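PDB 2P61: DUF327 domain-containing protein from Thermotoga maritima MSB8, which is of unknown function, belongs to the DUF327 family and folds into a bundle of four helices. Local coordinates for residues I40-D43 and V44-D47; D47-E50 and K51-E55; L89-K92 and K93-L97; R109-L112 and V113-V117; N146-I149 and L150-Y153. All blocks are in the same frame, centred on the assembly; numbering follows the deposited sequence.

Contact 1. Residues I40-D43 and V44-D47; sequences ILED and VKED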
loop_
_atom_site.group_PDB
_atom_site.type_symbol
_atom_site.label_atom_id
_atom_site.label_comp_id
_atom_site.label_asym_id
_atom_site.label_seq_id
_atom_site.Cartn_x
_atom_site.Cartn_y
_atom_site.Cartn_z
ATOM N N ILE A 40 -26.459 -12.851 7.914
ATOM C CA ILE A 40 -25.898 -12.986 6.581
ATOM C C ILE A 40 -25.440 -11.611 6.021
ATOM O O ILE A 40 -24.413 -11.513 5.377
ATOM C CB ILE A 40 -26.798 -13.857 5.637
ATOM C CG1 ILE A 40 -26.970 -15.256 6.266
ATOM C CG2 ILE A 40 -26.173 -14.000 4.212
ATOM C CD1 ILE A 40 -28.165 -16.066 5.766
ATOM N N LEU A 41 -26.174 -10.547 6.330
ATOM C CA LEU A 41 -25.806 -9.211 5.863
ATOM C C LEU A 41 -24.370 -8.815 6.245
ATOM O O LEU A 41 -23.606 -8.390 5.378
ATOM C CB LEU A 41 -26.828 -8.140 6.282
ATOM C CG LEU A 41 -26.853 -6.950 5.297
ATOM C CD1 LEU A 41 -27.609 -7.290 4.054
ATOM C CD2 LEU A 41 -27.422 -5.673 5.912
ATOM N N GLU A 42 -24.027 -8.967 7.527
ATOM C CA GLU A 42 -22.659 -8.768 8.035
ATOM C C GLU A 42 -21.609 -9.666 7.350
ATOM O O GLU A 42 -20.458 -9.263 7.223
ATOM C CB GLU A 42 -22.578 -8.973 9.568
ATOM C CG GLU A 42 -23.253 -7.889 10.474
ATOM C CD GLU A 42 -22.651 -6.479 10.329
ATOM O OE1 GLU A 42 -21.749 -6.129 11.142
ATOM O OE2 GLU A 42 -23.083 -5.730 9.401
ATOM N N ASP A 43 -22.011 -10.876 6.939
ATOM C CA ASP A 43 -21.126 -11.776 6.191
ATOM C C ASP A 43 -20.902 -11.271 4.780
ATOM O O ASP A 43 -19.801 -11.284 4.287
ATOM C CB ASP A 43 -21.656 -13.207 6.151
ATOM C CG ASP A 43 -21.458 -13.961 7.474
ATOM O OD1 ASP A 43 -21.529 -13.347 8.573
ATOM O OD2 ASP A 43 -21.231 -15.194 7.400
ATOM N N VAL A 44 -21.944 -10.812 4.124
ATOM C CA VAL A 44 -21.774 -10.184 2.837
ATOM C C VAL A 44 -20.930 -8.900 2.967
ATOM O O VAL A 44 -20.240 -8.522 2.055
ATOM C CB VAL A 44 -23.144 -9.940 2.193
ATOM C CG1 VAL A 44 -23.043 -9.232 0.866
ATOM C CG2 VAL A 44 -23.854 -11.257 2.037
ATOM N N LYS A 45 -20.980 -8.224 4.098
ATOM C CA LYS A 45 -20.304 -6.946 4.201
ATOM C C LYS A 45 -18.817 -7.207 4.331
ATOM O O LYS A 45 -18.029 -6.571 3.646
ATOM C CB LYS A 45 -20.804 -6.140 5.405
ATOM C CG LYS A 45 -22.023 -5.235 5.131
ATOM C CD LYS A 45 -22.258 -4.269 6.351
ATOM C CE LYS A 45 -23.045 -2.939 5.972
ATOM N NZ LYS A 45 -24.319 -3.055 5.137
ATOM N N GLU A 46 -18.485 -8.162 5.216
ATOM C CA GLU A 46 -17.150 -8.628 5.577
ATOM C C GLU A 46 -16.463 -9.159 4.330
ATOM O O GLU A 46 -15.320 -8.798 4.064
ATOM C CB GLU A 46 -17.260 -9.739 6.657
ATOM C CG GLU A 46 -16.105 -9.867 7.738
ATOM C CD GLU A 46 -16.539 -10.679 9.049
ATOM O OE1 GLU A 46 -17.480 -11.522 8.948
ATOM O OE2 GLU A 46 -15.949 -10.472 10.170
ATOM N N ASP A 47 -17.151 -9.985 3.552
ATOM C CA ASP A 47 -16.542 -10.573 2.361
ATOM C C ASP A 47 -16.335 -9.523 1.290
ATOM O O ASP A 47 -15.312 -9.496 0.602
ATOM C CB ASP A 47 -17.388 -11.704 1.787
ATOM C CG ASP A 47 -17.726 -12.757 2.811
ATOM O OD1 ASP A 47 -17.230 -12.675 3.981
ATOM O OD2 ASP A 47 -18.522 -13.655 2.441
#
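The carboxylate of Asp-47 turns one face to the carbonyl oxygen of Asp-43, which stands almost directly above Asp-47 CG, with 2.9 Å from Asp-43 O to Asp-47 OD1. Both oxygens are acceptors, so the pair is no hydrogen bond, and at 2.7 Å resolution its closeness carries little weight. Asp-47 CG lies beside its own backbone N (chi1 -53°), which folds the carboxylate back over the preceding turn. Asp-47 N donates a hydrogen bond to the same Asp-43 O (3.0 Å). The second flat group, the carboxylate of Glu-42, comes round by a bend at chi2 (-62°), and its OE2 reaches Lys-45 CD at 3.5 Å. The contact is with the aliphatic chain: Glu-42 OE2 and Lys-45 NZ remain 5.2 Å apart, too far for a salt bridge. Asp-43 OD1 and Glu-46 OE1 are 4.5 Å apart, like charges that probably disfavour each other mildly. The side chains of Ile-40 and Val-44 cross obliquely, their CG2 methyls 4.2 Å apart, a loose apolar touch. Bonds such as Val-44 N to Ile-40 O (2.9 Å) mark the i to i+4 ladder of an alpha helix, here an exposed, acid-rich part of helix 37-69.

Contact 2. Residues D47-E50 and K51-E55; sequences DHFE and KLLEE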
loop_
_atom_site.group_PDB
_atom_site.type_symbol
_atom_site.label_atom_id
_atom_site.label_comp_id
_atom_site.label_asym_id
_atom_site.label_seq_id
_atom_site.Cartn_x
_atom_site.Cartn_y
_atom_site.Cartn_z
ATOM N N ASP A 47 -17.151 -9.985 3.552
ATOM C CA ASP A 47 -16.542 -10.573 2.361
ATOM C C ASP A 47 -16.335 -9.523 1.290
ATOM O O ASP A 47 -15.312 -9.496 0.602
ATOM C CB ASP A 47 -17.388 -11.704 1.787
ATOM C CG ASP A 47 -17.726 -12.757 2.811
ATOM O OD1 ASP A 47 -17.230 -12.675 3.981
ATOM O OD2 ASP A 47 -18.522 -13.655 2.441
ATOM N N HIS A 48 -17.322 -8.670 1.120
ATOM C CA HIS A 48 -17.157 -7.544 0.231
ATOM C C HIS A 48 -15.894 -6.743 0.560
ATOM O O HIS A 48 -15.102 -6.474 -0.312
ATOM C CB HIS A 48 -18.370 -6.629 0.311
ATOM C CG HIS A 48 -18.333 -5.532 -0.677
ATOM N ND1 HIS A 48 -18.278 -5.766 -2.040
ATOM C CD2 HIS A 48 -18.321 -4.187 -0.517
ATOM C CE1 HIS A 48 -18.228 -4.608 -2.682
ATOM N NE2 HIS A 48 -18.271 -3.632 -1.780
ATOM N N PHE A 49 -15.716 -6.378 1.824
ATOM C CA PHE A 49 -14.669 -5.475 2.211
ATOM C C PHE A 49 -13.326 -6.199 2.032
ATOM O O PHE A 49 -12.404 -5.627 1.496
ATOM C CB PHE A 49 -14.891 -4.954 3.639
ATOM C CG PHE A 49 -13.759 -4.113 4.161
ATOM C CD1 PHE A 49 -13.677 -2.767 3.847
ATOM C CD2 PHE A 49 -12.758 -4.684 4.951
ATOM C CE1 PHE A 49 -12.627 -1.996 4.305
ATOM C CE2 PHE A 49 -11.672 -3.907 5.413
ATOM C CZ PHE A 49 -11.617 -2.549 5.088
ATOM N N GLU A 50 -13.255 -7.459 2.447
ATOM C CA GLU A 50 -12.159 -8.376 2.124
ATOM C C GLU A 50 -11.716 -8.503 0.641
ATOM O O GLU A 50 -10.521 -8.704 0.370
ATOM C CB GLU A 50 -12.519 -9.768 2.626
ATOM C CG GLU A 50 -12.021 -10.115 4.000
ATOM C CD GLU A 50 -11.533 -8.930 4.792
ATOM O OE1 GLU A 50 -10.302 -8.799 4.949
ATOM O OE2 GLU A 50 -12.385 -8.145 5.267
ATOM N N LYS A 51 -12.662 -8.425 -0.294
ATOM C CA LYS A 51 -12.354 -8.441 -1.745
ATOM C C LYS A 51 -11.870 -7.094 -2.234
ATOM O O LYS A 51 -10.994 -6.996 -3.124
ATOM C CB LYS A 51 -13.558 -8.899 -2.606
ATOM C CG LYS A 51 -13.675 -8.179 -3.984
ATOM C CD LYS A 51 -14.378 -9.050 -5.076
ATOM C CE LYS A 51 -14.876 -8.249 -6.361
ATOM N NZ LYS A 51 -15.647 -6.988 -6.077
ATOM N N LEU A 52 -12.461 -6.053 -1.658
ATOM C CA LEU A 52 -11.964 -4.717 -1.883
ATOM C C LEU A 52 -10.503 -4.609 -1.462
ATOM O O LEU A 52 -9.697 -4.094 -2.201
ATOM C CB LEU A 52 -12.783 -3.696 -1.142
ATOM C CG LEU A 52 -13.885 -2.936 -1.856
ATOM C CD1 LEU A 52 -13.780 -1.571 -1.202
ATOM C CD2 LEU A 52 -13.771 -2.792 -3.375
ATOM N N LEU A 53 -10.196 -5.107 -0.278
ATOM C CA LEU A 53 -8.902 -4.939 0.365
ATOM C C LEU A 53 -7.780 -5.760 -0.314
ATOM O O LEU A 53 -6.693 -5.236 -0.578
ATOM C CB LEU A 53 -9.019 -5.311 1.828
ATOM C CG LEU A 53 -7.789 -5.310 2.737
ATOM C CD1 LEU A 53 -7.066 -3.945 2.965
ATOM C CD2 LEU A 53 -8.244 -5.928 4.054
ATOM N N GLU A 54 -8.053 -7.025 -0.598
ATOM C CA GLU A 54 -7.241 -7.847 -1.488
ATOM C C GLU A 54 -6.930 -7.169 -2.780
ATOM O O GLU A 54 -5.761 -6.986 -3.084
ATOM C CB GLU A 54 -8.022 -9.069 -1.797
ATOM C CG GLU A 54 -7.404 -10.197 -2.516
ATOM C CD GLU A 54 -8.462 -11.282 -2.560
ATOM O OE1 GLU A 54 -9.429 -11.180 -3.393
ATOM O OE2 GLU A 54 -8.389 -12.161 -1.672
ATOM N N GLU A 55 -7.953 -6.791 -3.544
ATOM C CA GLU A 55 -7.761 -6.029 -4.782
ATOM C C GLU A 55 -6.863 -4.820 -4.603
ATOM O O GLU A 55 -6.290 -4.359 -5.551
ATOM C CB GLU A 55 -9.108 -5.535 -5.341
ATOM C CG GLU A 55 -9.921 -6.558 -6.138
ATOM C CD GLU A 55 -11.416 -6.137 -6.384
ATOM O OE1 GLU A 55 -11.725 -4.900 -6.532
ATOM O OE2 GLU A 55 -12.279 -7.070 -6.394
#
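Backbone hydrogen bonding, from Leu-52 N to His-48 O and its neighbours, is the first kind of interaction here. Leu-52 N meets His-48 O at 3.0 Å. Lys-51 N bonds to Asp-47 O and adds a weak second bond to His-48 O, while Glu-54 N reaches Glu-50 O at 3.1 Å. With Leu-53 N on Phe-49 O, these bonds form continuous i to i+4 turns of helix 37-69.

Apolar contact is the second kind. Leu-53 CD2 approaches Phe-49 CE2 at 4.2 Å, meeting the ring obliquely. Leu-53 CG is anti to its backbone N (chi1 176°), and this lays the branch beside the side chain of Glu-50, pointing the same way; Leu-53 CD2 is 3.6 Å from Glu-50 OE1. Helix 73-95 packs on this face, with Leu-89 against Phe-49 and Leu-52, and Phe-86 against Leu-53.

The third kind is ionic. Glu-50 OE1 forms a salt bridge with Lys-93 of helix 73-95, while Glu-50 OE2 lies in the plane of the Phe-49 ring at its edge, where the ring hydrogens carry a slight positive charge. A salt bridge between Lys-51 NZ and Glu-55 OE2, local to residues 51-55, is itself doubtful. Glu-50 thus has its charge paired across the helix interface while its chain borders apolar groups, which implies that hydrophobic and ionic contacts share one seam and that the carboxylate is probably kept ionised by the lysine.

Contact 3. Residues L89-K92 and K93-L97; sequences LIEK and KIYKL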
loop_
_atom_site.group_PDB
_atom_site.type_symbol
_atom_site.label_atom_id
_atom_site.label_comp_id
_atom_site.label_asym_id
_atom_site.label_seq_id
_atom_site.Cartn_x
_atom_site.Cartn_y
_atom_site.Cartn_z
ATOM N N LEU A 89 -8.302 1.390 3.514
ATOM C CA LEU A 89 -8.984 0.170 3.810
ATOM C C LEU A 89 -8.459 -0.510 5.049
ATOM O O LEU A 89 -9.247 -0.789 5.906
ATOM C CB LEU A 89 -9.006 -0.747 2.611
ATOM C CG LEU A 89 -9.897 -0.260 1.474
ATOM C CD1 LEU A 89 -9.187 -0.550 0.096
ATOM C CD2 LEU A 89 -11.235 -0.966 1.604
ATOM N N ILE A 90 -7.150 -0.766 5.165
ATOM C CA ILE A 90 -6.560 -1.377 6.371
ATOM C C ILE A 90 -6.763 -0.561 7.656
ATOM O O ILE A 90 -6.960 -1.175 8.701
ATOM C CB ILE A 90 -5.023 -1.705 6.230
ATOM C CG1 ILE A 90 -4.621 -2.923 7.081
ATOM C CG2 ILE A 90 -4.147 -0.483 6.559
ATOM C CD1 ILE A 90 -4.791 -4.264 6.376
ATOM N N GLU A 91 -6.703 0.775 7.603
ATOM C CA GLU A 91 -7.116 1.580 8.754
ATOM C C GLU A 91 -8.453 1.083 9.250
ATOM O O GLU A 91 -8.533 0.617 10.397
ATOM C CB GLU A 91 -7.287 3.061 8.428
ATOM C CG GLU A 91 -6.246 3.927 9.101
ATOM C CD GLU A 91 -6.724 5.361 9.393
ATOM O OE1 GLU A 91 -7.931 5.564 9.748
ATOM O OE2 GLU A 91 -5.854 6.275 9.300
ATOM N N LYS A 92 -9.484 1.173 8.376
ATOM C CA LYS A 92 -10.825 0.728 8.692
ATOM C C LYS A 92 -10.762 -0.622 9.358
ATOM O O LYS A 92 -11.139 -0.753 10.488
ATOM C CB LYS A 92 -11.746 0.724 7.469
ATOM C CG LYS A 92 -12.052 2.125 6.889
ATOM C CD LYS A 92 -13.308 2.104 5.950
ATOM C CE LYS A 92 -13.312 3.272 4.848
ATOM N NZ LYS A 92 -14.015 2.928 3.492
ATOM N N LYS A 93 -10.219 -1.626 8.716
ATOM C CA LYS A 93 -10.130 -2.916 9.373
ATOM C C LYS A 93 -9.406 -2.887 10.739
ATOM O O LYS A 93 -9.884 -3.469 11.702
ATOM C CB LYS A 93 -9.512 -3.978 8.464
ATOM C CG LYS A 93 -9.784 -5.351 9.003
ATOM C CD LYS A 93 -8.901 -6.451 8.448
ATOM C CE LYS A 93 -9.637 -7.801 8.612
ATOM N NZ LYS A 93 -9.395 -8.764 7.473
ATOM N N ILE A 94 -8.262 -2.236 10.861
ATOM C CA ILE A 94 -7.579 -2.341 12.132
ATOM C C ILE A 94 -8.327 -1.637 13.214
ATOM O O ILE A 94 -8.419 -2.179 14.301
ATOM C CB ILE A 94 -6.082 -1.976 12.061
ATOM C CG1 ILE A 94 -5.316 -3.200 11.612
ATOM C CG2 ILE A 94 -5.516 -1.501 13.427
ATOM C CD1 ILE A 94 -4.344 -2.920 10.523
ATOM N N TYR A 95 -8.898 -0.468 12.928
ATOM C CA TYR A 95 -9.717 0.263 13.929
ATOM C C TYR A 95 -10.977 -0.512 14.260
ATOM O O TYR A 95 -10.970 -1.288 15.224
ATOM C CB TYR A 95 -10.078 1.690 13.500
ATOM C CG TYR A 95 -8.963 2.694 13.613
ATOM C CD1 TYR A 95 -7.901 2.503 14.497
ATOM C CD2 TYR A 95 -8.979 3.859 12.854
ATOM C CE1 TYR A 95 -6.856 3.438 14.617
ATOM C CE2 TYR A 95 -7.926 4.818 12.961
ATOM C CZ TYR A 95 -6.873 4.589 13.856
ATOM O OH TYR A 95 -5.848 5.507 13.972
ATOM N N LYS A 96 -12.043 -0.287 13.479
ATOM C CA LYS A 96 -13.273 -1.103 13.514
ATOM C C LYS A 96 -13.008 -2.606 13.768
ATOM O O LYS A 96 -13.285 -3.447 12.905
ATOM C CB LYS A 96 -14.081 -0.928 12.210
ATOM C CG LYS A 96 -15.325 -0.004 12.292
ATOM C CD LYS A 96 -16.356 -0.327 11.145
ATOM C CE LYS A 96 -17.827 -0.442 11.684
ATOM N NZ LYS A 96 -18.653 -1.483 10.973
ATOM N N LEU A 97 -12.485 -2.903 14.961
ATOM C CA LEU A 97 -12.191 -4.253 15.462
ATOM C C LEU A 97 -12.029 -4.272 17.005
ATOM O O LEU A 97 -11.409 -3.373 17.616
ATOM C CB LEU A 97 -10.931 -4.838 14.812
ATOM C CG LEU A 97 -11.067 -5.725 13.559
ATOM C CD1 LEU A 97 -9.962 -6.834 13.500
ATOM C CD2 LEU A 97 -12.508 -6.323 13.418
#
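Tyr-95 runs alongside Glu-91, one helical turn earlier, and its side chain can be traced outward. CB lies 3.6 Å from Glu-91 O, close to the carbonyl that also receives the tyrosine's own N-H. CG comes next, still near that oxygen; it sits beside the backbone N (chi1 -76°), which carries the ring back along the helix. CD2 moves off the backbone and comes within 3.7 Å of Glu-91 OE1. CE2 makes the nearest approach, 3.3 Å to Glu-91 OE1, with Glu-91 CD a little farther off. Beyond it the ring continues past the carboxylate to CZ and OH. The two side chains point the same way, and the carboxylate and ring planes are turned 59° apart, so this is no stack.

All this lies in the last turns of helix 73-95, the second of four helices that pack together into a bundle. Tyr-95 also touches Arg-107 of helix 105-129.

On another face, Ile-90 and Ile-94 lie side by side, with Ile-90 CG1 3.5 Å from Ile-94 CD1. Ile-90 is buried, its CG2 wedged between the backbone N and the carbonyl carbon, and it reaches Leu-110 of helix 105-129. The backbone bonds are regular as far as Tyr-95 N to Glu-91 O, which is 2.8 Å with an N-H...O angle of 179°; before it, Ile-94 N to Ile-90 O is 2.7 Å.

Contact 4. Residues R109-L112 and V113-V117; sequences RLHL and VVEEV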
loop_
_atom_site.group_PDB
_atom_site.type_symbol
_atom_site.label_atom_id
_atom_site.label_comp_id
_atom_site.label_asym_id
_atom_site.label_seq_id
_atom_site.Cartn_x
_atom_site.Cartn_y
_atom_site.Cartn_z
ATOM N N ARG A 109 1.557 -0.606 15.477
ATOM C CA ARG A 109 2.279 -0.935 14.246
ATOM C C ARG A 109 1.793 -0.054 13.088
ATOM O O ARG A 109 2.555 0.811 12.603
ATOM C CB ARG A 109 2.244 -2.415 13.947
ATOM C CG ARG A 109 2.835 -3.227 15.112
ATOM C CD ARG A 109 2.991 -4.669 14.734
ATOM N NE ARG A 109 2.378 -5.584 15.700
ATOM C CZ ARG A 109 3.055 -6.172 16.684
ATOM N NH1 ARG A 109 4.362 -5.932 16.851
ATOM N NH2 ARG A 109 2.428 -6.991 17.520
ATOM N N LEU A 110 0.524 -0.168 12.703
ATOM C CA LEU A 110 -0.070 0.812 11.791
ATOM C C LEU A 110 0.479 2.230 11.854
ATOM O O LEU A 110 0.902 2.791 10.850
ATOM C CB LEU A 110 -1.571 0.883 11.977
ATOM C CG LEU A 110 -2.348 1.720 10.945
ATOM C CD1 LEU A 110 -2.344 1.115 9.512
ATOM C CD2 LEU A 110 -3.763 1.880 11.503
ATOM N N HIS A 111 0.498 2.851 12.999
ATOM C CA HIS A 111 0.984 4.224 12.980
ATOM C C HIS A 111 2.453 4.288 12.522
ATOM O O HIS A 111 2.850 5.265 11.870
ATOM C CB HIS A 111 0.777 4.947 14.313
ATOM C CG HIS A 111 1.279 6.349 14.314
ATOM N ND1 HIS A 111 0.524 7.423 13.862
ATOM C CD2 HIS A 111 2.459 6.867 14.716
ATOM C CE1 HIS A 111 1.223 8.538 13.976
ATOM N NE2 HIS A 111 2.403 8.228 14.494
ATOM N N LEU A 112 3.253 3.273 12.817
ATOM C CA LEU A 112 4.672 3.444 12.618
ATOM C C LEU A 112 5.026 2.905 11.250
ATOM O O LEU A 112 6.003 3.357 10.616
ATOM C CB LEU A 112 5.520 2.783 13.745
ATOM C CG LEU A 112 5.371 3.235 15.235
ATOM C CD1 LEU A 112 5.925 2.210 16.205
ATOM C CD2 LEU A 112 6.082 4.571 15.433
ATOM N N VAL A 113 4.214 1.996 10.736
ATOM C CA VAL A 113 4.566 1.479 9.438
ATOM C C VAL A 113 4.148 2.446 8.331
ATOM O O VAL A 113 4.934 2.749 7.422
ATOM C CB VAL A 113 4.002 0.119 9.203
ATOM C CG1 VAL A 113 3.999 -0.136 7.731
ATOM C CG2 VAL A 113 4.800 -0.959 10.023
ATOM N N VAL A 114 2.919 2.965 8.414
ATOM C CA VAL A 114 2.523 4.103 7.611
ATOM C C VAL A 114 3.565 5.223 7.681
ATOM O O VAL A 114 4.045 5.655 6.665
ATOM C CB VAL A 114 1.117 4.572 8.044
ATOM C CG1 VAL A 114 0.751 5.961 7.434
ATOM C CG2 VAL A 114 0.067 3.455 7.737
ATOM N N GLU A 115 3.951 5.699 8.847
ATOM C CA GLU A 115 5.087 6.630 8.918
ATOM C C GLU A 115 6.298 6.150 8.075
ATOM O O GLU A 115 6.897 6.952 7.371
ATOM C CB GLU A 115 5.538 6.829 10.367
ATOM C CG GLU A 115 5.422 8.226 10.955
ATOM C CD GLU A 115 6.350 8.447 12.252
ATOM O OE1 GLU A 115 7.520 7.950 12.297
ATOM O OE2 GLU A 115 5.881 9.143 13.220
ATOM N N GLU A 116 6.654 4.851 8.139
ATOM C CA GLU A 116 7.771 4.345 7.334
ATOM C C GLU A 116 7.528 4.378 5.834
ATOM O O GLU A 116 8.438 4.696 5.070
ATOM C CB GLU A 116 8.112 2.928 7.715
ATOM C CG GLU A 116 9.557 2.741 8.030
ATOM C CD GLU A 116 9.990 1.268 8.215
ATOM O OE1 GLU A 116 11.047 0.936 7.568
ATOM O OE2 GLU A 116 9.303 0.477 8.986
ATOM N N VAL A 117 6.319 4.017 5.413
ATOM C CA VAL A 117 5.961 3.931 4.009
ATOM C C VAL A 117 6.096 5.303 3.398
ATOM O O VAL A 117 6.694 5.456 2.327
ATOM C CB VAL A 117 4.512 3.520 3.880
ATOM C CG1 VAL A 117 3.923 3.952 2.543
ATOM C CG2 VAL A 117 4.375 2.072 4.054
#
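Leu-110 has CG anti to the backbone N (chi1 -171°), while Val-114 places CG2 beside its own N, and these two settings bring Leu-110 CD1 to 3.8 Å from Val-114 CG2. The side chains lie side by side on helix 105-129, pointing the same way, within a region predicted to form a coiled coil. Both face other helices of the four-helix bundle: Leu-110 touches Ile-90 of helix 73-95 and Leu-152 of helix 138-153, and Val-114 touches Leu-87 of helix 73-95.

On the polar side, His-111 NE2 and Glu-115 OE2 are 3.8 Å apart, too far for a hydrogen bond, and the ring and carboxylate planes stand 66° apart. Any attraction there would depend on the charge of the histidine. Glu-115 CB nevertheless rests 3.5 Å from His-111 O, which accepts a hydrogen bond from Glu-115 N (3.2 Å).

Elsewhere on the ladder, Glu-116 N bonds to Leu-112 O and Val-114 N to Leu-110 O. Arg-109, whose guanidinium makes a long, weak ion pair with Glu-155, has the more heavily used carbonyl: its O takes both Val-113 N, at 2.8 Å, and Leu-112 N, and the two donors arrive from opposite faces of the carbonyl plane.

Contact 5. Residues N146-I149 and L150-Y153; sequences NGLI and LNLY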
loop_
_atom_site.group_PDB
_atom_site.type_symbol
_atom_site.label_atom_id
_atom_site.label_comp_id
_atom_site.label_asym_id
_atom_site.label_seq_id
_atom_site.Cartn_x
_atom_site.Cartn_y
_atom_site.Cartn_z
ATOM N N ASN A 146 6.496 -2.567 -0.902
ATOM C CA ASN A 146 5.610 -3.749 -0.882
ATOM C C ASN A 146 5.786 -4.583 0.406
ATOM O O ASN A 146 4.829 -5.072 0.976
ATOM C CB ASN A 146 5.888 -4.582 -2.065
ATOM C CG ASN A 146 5.622 -3.832 -3.359
ATOM O OD1 ASN A 146 5.360 -2.580 -3.340
ATOM N ND2 ASN A 146 5.726 -4.548 -4.509
ATOM N N GLY A 147 7.028 -4.749 0.878
ATOM C CA GLY A 147 7.265 -5.699 1.944
ATOM C C GLY A 147 6.393 -5.184 3.022
ATOM O O GLY A 147 5.652 -5.928 3.588
ATOM N N LEU A 148 6.426 -3.875 3.218
ATOM C CA LEU A 148 5.747 -3.217 4.344
ATOM C C LEU A 148 4.234 -3.161 4.193
ATOM O O LEU A 148 3.495 -3.108 5.177
ATOM C CB LEU A 148 6.238 -1.774 4.537
ATOM C CG LEU A 148 7.735 -1.540 4.819
ATOM C CD1 LEU A 148 7.976 -0.026 4.737
ATOM C CD2 LEU A 148 8.055 -2.073 6.137
ATOM N N ILE A 149 3.779 -3.165 2.952
ATOM C CA ILE A 149 2.384 -3.117 2.759
ATOM C C ILE A 149 1.832 -4.451 3.071
ATOM O O ILE A 149 0.813 -4.503 3.720
ATOM C CB ILE A 149 1.999 -2.543 1.386
ATOM C CG1 ILE A 149 2.086 -1.016 1.500
ATOM C CG2 ILE A 149 0.598 -3.091 0.895
ATOM C CD1 ILE A 149 2.539 -0.446 0.215
ATOM N N LEU A 150 2.514 -5.519 2.677
ATOM C CA LEU A 150 2.128 -6.900 3.014
ATOM C C LEU A 150 2.232 -7.251 4.513
ATOM O O LEU A 150 1.452 -8.053 5.007
ATOM C CB LEU A 150 2.909 -7.919 2.157
ATOM C CG LEU A 150 2.673 -7.942 0.648
ATOM C CD1 LEU A 150 3.786 -8.676 0.012
ATOM C CD2 LEU A 150 1.291 -8.567 0.212
ATOM N N ASN A 151 3.178 -6.702 5.265
ATOM C CA ASN A 151 3.021 -6.834 6.742
ATOM C C ASN A 151 1.670 -6.307 7.173
ATOM O O ASN A 151 0.885 -7.064 7.732
ATOM C CB ASN A 151 4.072 -6.071 7.536
ATOM C CG ASN A 151 5.483 -6.540 7.228
ATOM O OD1 ASN A 151 6.435 -5.772 7.398
ATOM N ND2 ASN A 151 5.642 -7.802 6.803
ATOM N N LEU A 152 1.416 -5.029 6.871
ATOM C CA LEU A 152 0.135 -4.346 7.092
ATOM C C LEU A 152 -1.046 -5.176 6.685
ATOM O O LEU A 152 -1.991 -5.275 7.397
ATOM C CB LEU A 152 0.087 -3.003 6.320
ATOM C CG LEU A 152 0.822 -1.876 7.064
ATOM C CD1 LEU A 152 0.812 -0.551 6.379
ATOM C CD2 LEU A 152 0.247 -1.779 8.422
ATOM N N TYR A 153 -1.011 -5.795 5.543
ATOM C CA TYR A 153 -2.116 -6.629 5.193
ATOM C C TYR A 153 -2.312 -7.788 6.170
ATOM O O TYR A 153 -3.419 -8.265 6.349
ATOM C CB TYR A 153 -1.841 -7.185 3.811
ATOM C CG TYR A 153 -2.932 -7.944 3.143
ATOM C CD1 TYR A 153 -4.288 -7.653 3.332
ATOM C CD2 TYR A 153 -2.617 -8.906 2.264
ATOM C CE1 TYR A 153 -5.278 -8.361 2.643
ATOM C CE2 TYR A 153 -3.590 -9.599 1.576
ATOM C CZ TYR A 153 -4.890 -9.324 1.755
ATOM O OH TYR A 153 -5.750 -10.084 1.023
#
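Leu-150 N bonds to Asn-146 O at 2.9 Å, almost straight at 176° and nearly along the C=O axis, and three more i to i+4 bonds, ending with Tyr-153 N to Ile-149 O, complete the last turns of alpha helix 138-153. Its side chains touch all three other helices of the four-helix bundle.

Within the helix the side chains meet backbone more than one another. Leu-150 CG, beside its own N (chi1 -65°), folds back to 3.6 Å from Asn-146 O. Asn-151 leans the same way, toward Gly-147, its ND2 3.7 Å from Gly-147 O, a separation too long for a hydrogen bond; the backbone N of Asn-151 makes the hydrogen bond to that oxygen, at 3.1 Å. Leu-148 CD2 comes to 4.2 Å from Asn-151 OD1, a loose touch at the helix surface.

The buried side chains turn to other helices. Ile-149 packs on Ile-83 and Phe-86 of helix 73-95 and on Val-60 of helix 37-69, whereas Leu-152 reaches Phe-86, Leu-87 and, across the seam with helix 105-129, Val-113. Asn-146, also buried, has its OD1 satisfied by a hydrogen bond with the hydroxyl of Tyr-79 on helix 73-95. Leu-152 CG meanwhile sits over the preceding turn, 3.5 Å from Leu-148 O, whose carbonyl takes Leu-152 N from 38° above its plane.

From the N terminus, contacts 1 and 2 follow one another along helix 37-69, sharing Asp-47, with centres 11 Å apart. Each contact joins adjacent segments, so each closes helical turns rather than a long loop, and none nests in or crosses another. Contact 3, in helix 73-95, touches contact 2 through Phe-49 and the Glu-50 to Lys-93 salt bridge. Contact 4, in helix 105-129, meets contact 3 through Leu-110. Contact 5, in helix 138-153, touches contacts 2, 3 and 4, which ties the last helix to the other three. Contact 1 lies apart from contacts 3, 4 and 5, its nearest atoms about 6 Å from contact 3 and about 17 Å from contact 4.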